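Local coordinates for putative peptidyl-arginine deiminase family protein (PDB 6B10) that probably hydrolyses agmatine to N-carbamoylputrescine, a deiminase step in putrescine and polyamine biosynthesis, at residues Phe47-Gln55 / Val274-Val282; Leu250-Pro258 / Gly267-Phe275. All coordinates share one frame; numbering follows the deposited sequence. Where two conformers were deposited one is given.

Contact 1 of 2, residues Phe47-Gln55 / Val274-Val282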
loop_
_atom_site.group_PDB
_atom_site.type_symbol
_atom_site.label_atom_id
_atom_site.label_comp_id
_atom_site.label_asym_id
_atom_site.label_seq_id
_atom_site.Cartn_x
_atom_site.Cartn_y
_atom_site.Cartn_z
ATOM N N PHE A 47 -2.788 11.277 10.578
ATOM C CA PHE A 47 -2.779 9.888 10.117
ATOM C C PHE A 47 -2.238 8.968 11.212
ATOM O O PHE A 47 -2.845 7.941 11.533
ATOM C CB PHE A 47 -1.949 9.791 8.823
ATOM C CG PHE A 47 -1.947 8.431 8.161
ATOM C CD1 PHE A 47 -3.034 7.561 8.249
ATOM C CD2 PHE A 47 -0.857 8.043 7.396
ATOM C CE1 PHE A 47 -3.008 6.324 7.621
ATOM C CE2 PHE A 47 -0.829 6.811 6.759
ATOM C CZ PHE A 47 -1.905 5.948 6.876
ATOM N N VAL A 48 -1.118 9.374 11.808
ATOM C CA VAL A 48 -0.487 8.626 12.894
ATOM C C VAL A 48 -1.409 8.535 14.106
ATOM O O VAL A 48 -1.596 7.447 14.662
ATOM C CB VAL A 48 0.858 9.258 13.317
ATOM C CG1 VAL A 48 1.417 8.570 14.555
ATOM C CG2 VAL A 48 1.870 9.169 12.182
ATOM N N LYS A 49 -1.983 9.667 14.511
ATOM C CA LYS A 49 -2.910 9.683 15.649
ATOM C C LYS A 49 -4.059 8.687 15.458
ATOM O O LYS A 49 -4.404 7.945 16.379
ATOM C CB LYS A 49 -3.480 11.092 15.894
ATOM C CG LYS A 49 -2.595 11.985 16.751
ATOM C CD LYS A 49 -3.267 13.310 17.088
ATOM N N VAL A 50 -4.647 8.681 14.262
ATOM C CA VAL A 50 -5.746 7.769 13.940
ATOM C C VAL A 50 -5.316 6.307 14.086
ATOM O O VAL A 50 -5.958 5.533 14.802
ATOM C CB VAL A 50 -6.288 8.032 12.517
ATOM C CG1 VAL A 50 -7.198 6.904 12.052
ATOM C CG2 VAL A 50 -7.049 9.352 12.485
ATOM N N VAL A 51 -4.215 5.950 13.430
ATOM C CA VAL A 51 -3.714 4.567 13.430
ATOM C C VAL A 51 -3.339 4.086 14.831
ATOM O O VAL A 51 -3.677 2.958 15.217
ATOM C CB VAL A 51 -2.479 4.399 12.521
ATOM C CG1 VAL A 51 -1.890 3.002 12.668
ATOM C CG2 VAL A 51 -2.838 4.638 11.064
ATOM N N SER A 52 -2.658 4.953 15.584
ATOM C CA SER A 52 -2.089 4.600 16.887
ATOM C C SER A 52 -3.145 4.161 17.884
ATOM O O SER A 52 -2.835 3.454 18.832
ATOM C CB SER A 52 -1.271 5.759 17.458
ATOM O OG SER A 52 -2.099 6.848 17.820
ATOM N N GLU A 53 -4.391 4.568 17.651
ATOM C CA GLU A 53 -5.520 4.127 18.470
ATOM C C GLU A 53 -5.786 2.636 18.291
ATOM O O GLU A 53 -6.364 2.000 19.166
ATOM C CB GLU A 53 -6.788 4.904 18.100
ATOM C CG GLU A 53 -7.933 4.749 19.095
ATOM C CD GLU A 53 -9.290 4.996 18.471
ATOM O OE1 GLU A 53 -10.248 4.281 18.837
ATOM O OE2 GLU A 53 -9.394 5.900 17.615
ATOM N N PHE A 54 -5.375 2.083 17.148
ATOM C CA PHE A 54 -5.666 0.684 16.813
ATOM C C PHE A 54 -4.475 -0.279 16.837
ATOM O O PHE A 54 -4.653 -1.464 17.104
ATOM C CB PHE A 54 -6.332 0.632 15.444
ATOM C CG PHE A 54 -7.718 1.201 15.437
ATOM C CD1 PHE A 54 -8.801 0.415 15.797
ATOM C CD2 PHE A 54 -7.939 2.529 15.086
ATOM C CE1 PHE A 54 -10.078 0.933 15.802
ATOM C CE2 PHE A 54 -9.212 3.053 15.087
ATOM C CZ PHE A 54 -10.284 2.255 15.445
ATOM N N GLN A 55 -3.275 0.206 16.538
ATOM C CA GLN A 55 -2.087 -0.639 16.609
ATOM C C GLN A 55 -0.837 0.218 16.701
ATOM O O GLN A 55 -0.884 1.427 16.466
ATOM C CB GLN A 55 -2.002 -1.580 15.391
ATOM C CG GLN A 55 -1.676 -0.894 14.072
ATOM C CD GLN A 55 -1.746 -1.833 12.871
ATOM O OE1 GLN A 55 -2.663 -2.644 12.749
ATOM N NE2 GLN A 55 -0.783 -1.707 11.968
ATOM N N VAL A 274 -5.713 1.831 3.633
ATOM C CA VAL A 274 -4.846 0.889 4.316
ATOM C C VAL A 274 -5.579 0.172 5.437
ATOM O O VAL A 274 -6.215 0.803 6.269
ATOM C CB VAL A 274 -3.543 1.556 4.837
ATOM C CG1 VAL A 274 -3.838 2.774 5.685
ATOM C CG2 VAL A 274 -2.695 0.554 5.615
ATOM N N PHE A 275 -5.505 -1.158 5.432
ATOM C CA PHE A 275 -6.057 -1.950 6.520
ATOM C C PHE A 275 -5.089 -1.944 7.694
ATOM O O PHE A 275 -3.868 -2.032 7.505
ATOM C CB PHE A 275 -6.292 -3.393 6.099
ATOM C CG PHE A 275 -7.563 -3.618 5.327
ATOM C CD1 PHE A 275 -8.784 -3.709 5.986
ATOM C CD2 PHE A 275 -7.531 -3.796 3.947
ATOM C CE1 PHE A 275 -9.951 -3.947 5.278
ATOM C CE2 PHE A 275 -8.696 -4.037 3.234
ATOM C CZ PHE A 275 -9.906 -4.110 3.901
ATOM N N ILE A 276 -5.653 -1.826 8.892
ATOM C CA ILE A 276 -4.934 -1.990 10.146
ATOM C C ILE A 276 -5.851 -2.762 11.072
ATOM O O ILE A 276 -6.991 -3.062 10.710
ATOM C CB ILE A 276 -4.545 -0.639 10.767
ATOM C CG1 ILE A 276 -5.787 0.238 10.974
ATOM C CG2 ILE A 276 -3.524 0.066 9.877
ATOM C CD1 ILE A 276 -5.557 1.430 11.876
ATOM N N ASN A 277 -5.375 -3.091 12.263
ATOM C CA ASN A 277 -6.186 -3.900 13.170
ATOM C C ASN A 277 -7.518 -3.220 13.483
ATOM O O ASN A 277 -7.544 -2.098 13.999
ATOM C CB ASN A 277 -5.416 -4.190 14.451
ATOM C CG ASN A 277 -4.199 -5.053 14.205
ATOM O OD1 ASN A 277 -4.064 -5.665 13.142
ATOM N ND2 ASN A 277 -3.295 -5.101 15.177
ATOM N N ASN A 278 -8.613 -3.896 13.131
ATOM C CA ASN A 278 -9.972 -3.431 13.412
ATOM C C ASN A 278 -10.395 -2.161 12.674
ATOM O O ASN A 278 -11.439 -1.594 12.974
ATOM C CB ASN A 278 -10.183 -3.241 14.923
ATOM C CG ASN A 278 -9.954 -4.513 15.697
ATOM O OD1 ASN A 278 -9.011 -4.616 16.479
ATOM N ND2 ASN A 278 -10.795 -5.503 15.458
ATOM N N ALA A 279 -9.624 -1.739 11.679
ATOM C CA ALA A 279 -9.960 -0.528 10.959
ATOM C C ALA A 279 -9.439 -0.505 9.535
ATOM O O ALA A 279 -8.508 -1.227 9.170
ATOM C CB ALA A 279 -9.456 0.689 11.721
ATOM N N LEU A 280 -10.090 0.333 8.738
ATOM C CA LEU A 280 -9.694 0.617 7.376
ATOM C C LEU A 280 -9.585 2.127 7.254
ATOM O O LEU A 280 -10.570 2.841 7.415
ATOM C CB LEU A 280 -10.733 0.079 6.392
ATOM C CG LEU A 280 -10.488 0.451 4.924
ATOM C CD1 LEU A 280 -9.164 -0.102 4.422
ATOM C CD2 LEU A 280 -11.633 -0.032 4.055
ATOM N N ILE A 281 -8.385 2.611 6.970
ATOM C CA ILE A 281 -8.150 4.044 6.899
ATOM C C ILE A 281 -8.236 4.459 5.438
ATOM O O ILE A 281 -7.452 4.005 4.611
ATOM C CB ILE A 281 -6.774 4.437 7.487
ATOM C CG1 ILE A 281 -6.514 3.721 8.819
ATOM C CG2 ILE A 281 -6.687 5.950 7.658
ATOM C CD1 ILE A 281 -7.558 3.948 9.890
ATOM N N VAL A 282 -9.197 5.322 5.124
ATOM C CA VAL A 282 -9.465 5.698 3.728
ATOM C C VAL A 282 -9.078 7.152 3.474
ATOM O O VAL A 282 -9.286 8.005 4.332
ATOM C CB VAL A 282 -10.948 5.451 3.332
ATOM C CG1 VAL A 282 -11.307 3.985 3.500
ATOM C CG2 VAL A 282 -11.916 6.300 4.151
HETATM O O HOH W 1 -7.099 -2.453 17.404
HETATM O O HOH W 2 -3.518 -3.824 17.550
#
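F54 meets A279, and Q55 meets N277, through different first torsions. In F54, CG stands anti to the carbonyl carbon (chi1 -69°), which lays the ring flat over the A279 methyl; in Q55, CG sits between backbone N and carbonyl carbon (chi1 71°), and the extended chain beyond it carries the amide to the hairpin turn. A279 CB lies 3.9 Å from the F54 ring centroid, straight above the centre of one face, a CH-pi contact. Q55 OE1 takes the N277 backbone N-H at 2.8 Å. The bond is nearly straight (163° at the hydrogen), although the donor is tilted from the amide's carbonyl plane. A second bond, from Q55 NE2 to Q19 OE1, fixes the rotation of this buried amide; Q19 N also donates to N277 OD1. Water 2 donates to F54 O at 2.7 Å and accepts from N277 ND2, giving a further polar link at the turn. The rest of the contact is apolar. I276 CD1 approaches F54 CB at 3.7 Å, where the two side chains cross at about a right angle, and also touches V51 CG1. V50 CG1 meets I281 CD1 at 3.7 Å as the two side chains slide past each other in opposite directions. The F47 ring offers its edge: CE1 reaches I281 CG2 at 3.7 Å, and V274 CG1 lies in the ring plane beside CZ. F47 and V51 also touch L24 and L22 of strand 19-25, so the helix packs against two sheets at once. The arrangement is that of a helix from a beta-alpha-beta crossover, joining parallel strands 19-25 and 56-61, packed against a tight beta hairpin with a type II turn from I276 to A279.

Contact 2 of 2, residues Leu250-Pro258 / Gly267-Phe275; sequences LLELPIPKP and GATYANFVF
Y270 turns the edge of its ring to the backbone of P254, while the P256 and Y270 side chains come at each other from opposite directions. P254 O lies in the plane of the phenol ring, 3.3 Å from Y270 CE2, facing the weakly positive rim rather than the pi cloud. P256 CD approaches the same CE2 at 3.7 Å but obliquely, and P256 CG rests on A268 CB at 3.6 Å. The same CE2 thus meets a carbonyl oxygen and a proline methylene. Beyond that corner, Y270 OH is hydrogen-bonded to D290, which ties down the far end of the ring.

L253 packs farther along, on the backbone from Y270 to A271. Its CG is anti to the carbonyl carbon (chi1 -56°), and CD1 reaches A271 CA at 3.8 Å, with the A271 methyl close by and F273 CE2 met obliquely at 4.2 Å. A271 O sits above the centre of one face of the F273 ring and accepts a hydrogen bond from R213. An ST turn shapes this bend, T269 OG1 accepting from A271 N at 3.2 Å (152° at the hydrogen).

No hydrogen bond passes directly between 250-258 and 267-275. Water 3 bridges them instead, donating to L253 O at 2.9 Å and accepting from Y270 N. The chemistry therefore implies a fit made by apolar shape and a ring edge set against a carbonyl, with a single water joining the two backbones.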
loop_
_atom_site.group_PDB
_atom_site.type_symbol
_atom_site.label_atom_id
_atom_site.label_comp_id
_atom_site.label_asym_id
_atom_site.label_seq_id
_atom_site.Cartn_x
_atom_site.Cartn_y
_atom_site.Cartn_z
ATOM N N LEU A 250 -17.712 -7.004 -6.801
ATOM C CA LEU A 250 -17.103 -5.709 -7.086
ATOM C C LEU A 250 -17.779 -4.603 -6.302
ATOM O O LEU A 250 -18.999 -4.582 -6.189
ATOM C CB LEU A 250 -17.175 -5.393 -8.576
ATOM C CG LEU A 250 -16.482 -6.392 -9.505
ATOM C CD1 LEU A 250 -16.695 -5.985 -10.952
ATOM C CD2 LEU A 250 -14.994 -6.516 -9.201
ATOM N N LEU A 251 -16.966 -3.693 -5.767
ATOM C CA LEU A 251 -17.435 -2.519 -5.043
ATOM C C LEU A 251 -16.780 -1.303 -5.689
ATOM O O LEU A 251 -15.567 -1.286 -5.884
ATOM C CB LEU A 251 -17.071 -2.640 -3.555
ATOM C CG LEU A 251 -17.571 -1.575 -2.569
ATOM C CD1 LEU A 251 -17.790 -2.168 -1.177
ATOM C CD2 LEU A 251 -16.604 -0.396 -2.479
ATOM N N GLU A 252 -17.571 -0.289 -6.038
ATOM C CA GLU A 252 -17.051 0.819 -6.847
ATOM C C GLU A 252 -16.581 1.984 -5.995
ATOM O O GLU A 252 -17.186 2.314 -4.974
ATOM C CB GLU A 252 -18.098 1.283 -7.858
ATOM C CG GLU A 252 -18.369 0.259 -8.950
ATOM C CD GLU A 252 -19.331 0.749 -10.019
ATOM O OE1 GLU A 252 -19.890 1.859 -9.883
ATOM O OE2 GLU A 252 -19.516 0.014 -11.012
ATOM N N LEU A 253 -15.490 2.598 -6.429
ATOM C CA LEU A 253 -14.907 3.748 -5.755
ATOM C C LEU A 253 -14.846 4.897 -6.749
ATOM O O LEU A 253 -13.841 5.065 -7.426
ATOM C CB LEU A 253 -13.497 3.411 -5.261
ATOM C CG LEU A 253 -13.362 2.193 -4.348
ATOM C CD1 LEU A 253 -11.893 1.848 -4.149
ATOM C CD2 LEU A 253 -14.054 2.427 -3.007
ATOM N N PRO A 254 -15.934 5.686 -6.860
ATOM C CA PRO A 254 -15.954 6.766 -7.849
ATOM C C PRO A 254 -14.941 7.849 -7.531
ATOM O O PRO A 254 -14.931 8.376 -6.428
ATOM C CB PRO A 254 -17.381 7.318 -7.746
ATOM C CG PRO A 254 -17.851 6.920 -6.383
ATOM C CD PRO A 254 -17.206 5.596 -6.122
ATOM N N ILE A 255 -14.092 8.178 -8.496
ATOM C CA ILE A 255 -13.056 9.182 -8.271
ATOM C C ILE A 255 -13.694 10.543 -7.996
ATOM O O ILE A 255 -14.793 10.824 -8.479
ATOM C CB ILE A 255 -12.052 9.276 -9.449
ATOM C CG1 ILE A 255 -12.723 9.763 -10.738
ATOM C CG2 ILE A 255 -11.364 7.932 -9.658
ATOM C CD1 ILE A 255 -11.767 9.919 -11.912
ATOM N N PRO A 256 -13.027 11.380 -7.189
ATOM C CA PRO A 256 -13.599 12.683 -6.902
ATOM C C PRO A 256 -13.501 13.607 -8.117
ATOM O O PRO A 256 -12.898 13.238 -9.126
ATOM C CB PRO A 256 -12.729 13.199 -5.755
ATOM C CG PRO A 256 -11.416 12.547 -5.966
ATOM C CD PRO A 256 -11.714 11.198 -6.546
ATOM N N LYS A 257 -14.102 14.787 -8.022
ATOM C CA LYS A 257 -13.930 15.792 -9.058
ATOM C C LYS A 257 -12.452 16.185 -9.098
ATOM O O LYS A 257 -11.755 16.053 -8.093
ATOM C CB LYS A 257 -14.800 17.024 -8.794
ATOM C CG LYS A 257 -16.302 16.764 -8.812
ATOM C CD LYS A 257 -16.800 16.329 -10.179
ATOM C CE LYS A 257 -18.321 16.279 -10.216
ATOM N N PRO A 258 -11.967 16.650 -10.261
ATOM C CA PRO A 258 -10.564 17.043 -10.413
ATOM C C PRO A 258 -10.041 17.954 -9.296
ATOM O O PRO A 258 -10.685 18.951 -8.965
ATOM C CB PRO A 258 -10.555 17.781 -11.755
ATOM C CG PRO A 258 -11.667 17.159 -12.530
ATOM C CD PRO A 258 -12.711 16.752 -11.532
ATOM N N GLY A 267 -3.586 12.930 -8.674
ATOM C CA GLY A 267 -4.125 11.584 -8.832
ATOM C C GLY A 267 -4.865 11.117 -7.595
ATOM O O GLY A 267 -4.430 10.187 -6.914
ATOM N N ALA A 268 -5.995 11.754 -7.312
ATOM C CA ALA A 268 -6.788 11.421 -6.137
ATOM C C ALA A 268 -7.524 10.111 -6.386
ATOM O O ALA A 268 -8.220 9.972 -7.386
ATOM C CB ALA A 268 -7.773 12.536 -5.830
ATOM N N THR A 269 -7.352 9.154 -5.477
ATOM C CA THR A 269 -7.951 7.830 -5.608
ATOM C C THR A 269 -8.322 7.278 -4.235
ATOM O O THR A 269 -7.559 7.414 -3.274
ATOM C CB THR A 269 -7.003 6.845 -6.331
ATOM O OG1 THR A 269 -7.528 5.512 -6.253
ATOM C CG2 THR A 269 -5.597 6.869 -5.722
ATOM N N TYR A 270 -9.496 6.658 -4.149
ATOM C CA TYR A 270 -9.964 6.084 -2.894
ATOM C C TYR A 270 -9.445 4.666 -2.679
ATOM O O TYR A 270 -9.588 4.104 -1.585
ATOM C CB TYR A 270 -11.495 6.136 -2.805
ATOM C CG TYR A 270 -12.058 7.552 -2.725
ATOM C CD1 TYR A 270 -11.857 8.336 -1.593
ATOM C CD2 TYR A 270 -12.804 8.098 -3.776
ATOM C CE1 TYR A 270 -12.370 9.622 -1.504
ATOM C CE2 TYR A 270 -13.318 9.386 -3.704
ATOM C CZ TYR A 270 -13.102 10.149 -2.569
ATOM O OH TYR A 270 -13.621 11.432 -2.498
ATOM N N ALA A 271 -8.821 4.090 -3.707
ATOM C CA ALA A 271 -8.255 2.741 -3.604
ATOM C C ALA A 271 -6.987 2.687 -2.732
ATOM O O ALA A 271 -6.599 1.617 -2.259
ATOM C CB ALA A 271 -7.968 2.176 -4.992
ATOM N N ASN A 272 -6.358 3.835 -2.498
ATOM C CA ASN A 272 -5.129 3.900 -1.700
ATOM C C ASN A 272 -5.406 3.940 -0.186
ATOM O O ASN A 272 -4.766 4.691 0.561
ATOM C CB ASN A 272 -4.311 5.122 -2.128
ATOM C CG ASN A 272 -2.822 4.852 -2.155
ATOM O OD1 ASN A 272 -2.065 5.427 -1.382
ATOM N ND2 ASN A 272 -2.395 3.980 -3.053
ATOM N N PHE A 273 -6.365 3.125 0.259
ATOM C CA PHE A 273 -6.645 2.951 1.681
ATOM C C PHE A 273 -5.649 1.981 2.312
ATOM O O PHE A 273 -4.828 1.381 1.617
ATOM C CB PHE A 273 -8.096 2.487 1.926
ATOM C CG PHE A 273 -8.563 1.351 1.041
ATOM C CD1 PHE A 273 -7.916 0.113 1.037
ATOM C CD2 PHE A 273 -9.696 1.503 0.250
ATOM C CE1 PHE A 273 -8.373 -0.927 0.239
ATOM C CE2 PHE A 273 -10.154 0.463 -0.548
ATOM C CZ PHE A 273 -9.494 -0.755 -0.549
ATOM N N VAL A 274 -5.713 1.831 3.633
ATOM C CA VAL A 274 -4.846 0.889 4.316
ATOM C C VAL A 274 -5.579 0.172 5.437
ATOM O O VAL A 274 -6.215 0.803 6.269
ATOM C CB VAL A 274 -3.543 1.556 4.837
ATOM C CG1 VAL A 274 -3.838 2.774 5.685
ATOM C CG2 VAL A 274 -2.695 0.554 5.615
ATOM N N PHE A 275 -5.505 -1.158 5.432
ATOM C CA PHE A 275 -6.057 -1.950 6.520
ATOM C C PHE A 275 -5.089 -1.944 7.694
ATOM O O PHE A 275 -3.868 -2.032 7.505
ATOM C CB PHE A 275 -6.292 -3.393 6.099
ATOM C CG PHE A 275 -7.563 -3.618 5.327
ATOM C CD1 PHE A 275 -8.784 -3.709 5.986
ATOM C CD2 PHE A 275 -7.531 -3.796 3.947
ATOM C CE1 PHE A 275 -9.951 -3.947 5.278
ATOM C CE2 PHE A 275 -8.696 -4.037 3.234
ATOM C CZ PHE A 275 -9.906 -4.110 3.901
HETATM O O HOH W 3 -11.358 6.204 -6.571
#

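Overall arrangement
The centres of contacts 1 and 2 lie about 17 Å apart, and both use strand 274-276, with V274 and F275 in common. Along the chain the order is 47-55, 250-258, 267-275 and 274-282, so contact 2 closes a short excursion while contact 1 joins residues more than 200 positions apart. Strand 249-254 belongs to the sheet of 212-216 and 219-224; strand 274-276 pairs with 279-284 in the next sheet along the chain. F273 couples the contacts by packing on L280 and V282. Together they link three sheets side by side, consistent with the alpha/beta propeller of guanidino-group modifying enzymes.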